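Side-chain contact in oligopeptide-binding protein AppA (Bacillus subtilis, PDB 1XOC), which binds oligopeptides as the receptor of an ABC permease that can replace the Opp system in sporulation and genetic competence: residues 38-41 against 45-48. Sequence-based numbering, arbitrary orientation.
Sequences LYST and STDI. With ZN (zinc ion), chain O.
Ser-40 meets Ser-45 and Thr-46 with no flat group between them; the carboxylate of Asp-47, away from this contact, is a zinc ligand through OD2, at 2.3 Å. OD2 is also hydrogen-bonded to the hydroxyl of Tyr-219, while OD1 forms a salt bridge with Arg-508; three waters also bind the metal. The setting is a loop running into the first turns of helix 43-52, in a solute-binding protein of family 5, with the backbone of Thr-41 hydrogen-bonded to the bound peptide, and it illustrates how a short loop can pack on a helix through small side chains and one bridging water. Here CB of Ser-40 lies 3.6 Å from CB of Ser-45, the closest approach of the two segments. The hydroxyls turn to other partners: Ser-40 OG, swung between its own N and carbonyl carbon (chi1 62°), is hydrogen-bonded to Glu-49 OE2, Ser-45 OG to Asp-42 OD2, and Thr-46 OG1 to the carbonyl of Asp-42. Thr-46 OG1 stands 4.2 Å from Ser-40 OG. One water bridges the two, donating to Ser-40 OG at 2.8 Å and lying 2.6 Å from Thr-46 OG1, with an angle of about 102° at its oxygen.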
loop_
_atom_site.group_PDB
_atom_site.type_symbol
_atom_site.label_atom_id
_atom_site.label_comp_id
_atom_site.label_asym_id
_atom_site.label_seq_id
_atom_site.Cartn_x
_atom_site.Cartn_y
_atom_site.Cartn_z
ATOM N N LEU A 38 -10.647 -3.096 7.744
ATOM C CA LEU A 38 -11.812 -2.457 7.129
ATOM C C LEU A 38 -11.644 -0.932 7.004
ATOM O O LEU A 38 -12.392 -0.288 6.264
ATOM C CB LEU A 38 -13.094 -2.802 7.884
ATOM C CG LEU A 38 -13.427 -4.292 8.032
ATOM C CD1 LEU A 38 -14.625 -4.486 8.964
ATOM C CD2 LEU A 38 -13.662 -4.846 6.649
ATOM N N TYR A 39 -10.683 -0.325 7.716
ATOM C CA TYR A 39 -10.505 1.096 7.730
ATOM C C TYR A 39 -9.127 1.593 7.325
ATOM O O TYR A 39 -9.011 2.699 6.811
ATOM C CB TYR A 39 -10.864 1.631 9.129
ATOM C CG TYR A 39 -12.314 1.328 9.453
ATOM C CD1 TYR A 39 -12.672 0.288 10.298
ATOM C CD2 TYR A 39 -13.333 2.044 8.851
ATOM C CE1 TYR A 39 -14.022 0.004 10.537
ATOM C CE2 TYR A 39 -14.657 1.773 9.087
ATOM C CZ TYR A 39 -15.009 0.738 9.927
ATOM O OH TYR A 39 -16.371 0.499 10.139
ATOM N N SER A 40 -8.085 0.844 7.608
ATOM C CA SER A 40 -6.758 1.291 7.289
ATOM C C SER A 40 -6.513 1.382 5.792
ATOM O O SER A 40 -7.053 0.582 5.015
ATOM C CB SER A 40 -5.703 0.428 7.948
ATOM O OG SER A 40 -5.787 -0.902 7.493
ATOM N N THR A 41 -5.678 2.346 5.406
ATOM C CA THR A 41 -5.297 2.495 3.996
ATOM C C THR A 41 -3.781 2.454 3.779
ATOM O O THR A 41 -3.337 2.582 2.634
ATOM C CB THR A 41 -5.906 3.740 3.323
ATOM O OG1 THR A 41 -5.458 4.914 4.022
ATOM C CG2 THR A 41 -7.442 3.721 3.345
ATOM N N SER A 45 0.011 0.541 9.185
ATOM C CA SER A 45 -1.144 -0.104 9.834
ATOM C C SER A 45 -1.223 -1.553 9.420
ATOM O O SER A 45 -1.387 -2.421 10.258
ATOM C CB SER A 45 -2.443 0.654 9.532
ATOM O OG SER A 45 -2.382 2.042 9.959
ATOM N N THR A 46 -1.067 -1.800 8.148
ATOM C CA THR A 46 -1.217 -3.153 7.644
ATOM C C THR A 46 -0.128 -4.088 8.228
ATOM O O THR A 46 -0.382 -5.267 8.513
ATOM C CB THR A 46 -1.242 -3.183 6.110
ATOM O OG1 THR A 46 -2.352 -2.407 5.642
ATOM C CG2 THR A 46 -1.429 -4.582 5.552
ATOM N N ASP A 47 1.092 -3.587 8.393
ATOM C CA ASP A 47 2.159 -4.386 9.015
ATOM C C ASP A 47 1.743 -4.920 10.391
ATOM O O ASP A 47 2.020 -6.096 10.723
ATOM C CB ASP A 47 3.445 -3.574 9.217
ATOM C CG ASP A 47 4.250 -3.367 7.947
ATOM O OD1 ASP A 47 4.111 -4.138 6.953
ATOM O OD2 ASP A 47 5.082 -2.428 8.026
ATOM N N ILE A 48 1.134 -4.073 11.209
ATOM C CA ILE A 48 0.755 -4.504 12.547
ATOM C C ILE A 48 -0.456 -5.474 12.470
ATOM O O ILE A 48 -0.500 -6.493 13.182
ATOM C CB ILE A 48 0.471 -3.305 13.411
ATOM C CG1 ILE A 48 1.681 -2.381 13.427
ATOM C CG2 ILE A 48 0.081 -3.754 14.824
ATOM C CD1 ILE A 48 2.885 -2.925 14.079
HETATM ZN ZN ZN O . 6.526 -2.386 6.219
HETATM O O HOH W 1 -4.245 -0.689 5.187
HETATM O O HOH W 2 8.878 -1.812 5.993
HETATM O O HOH W 3 8.139 -2.809 7.898
HETATM O O HOH W 4 5.334 -0.753 5.346
#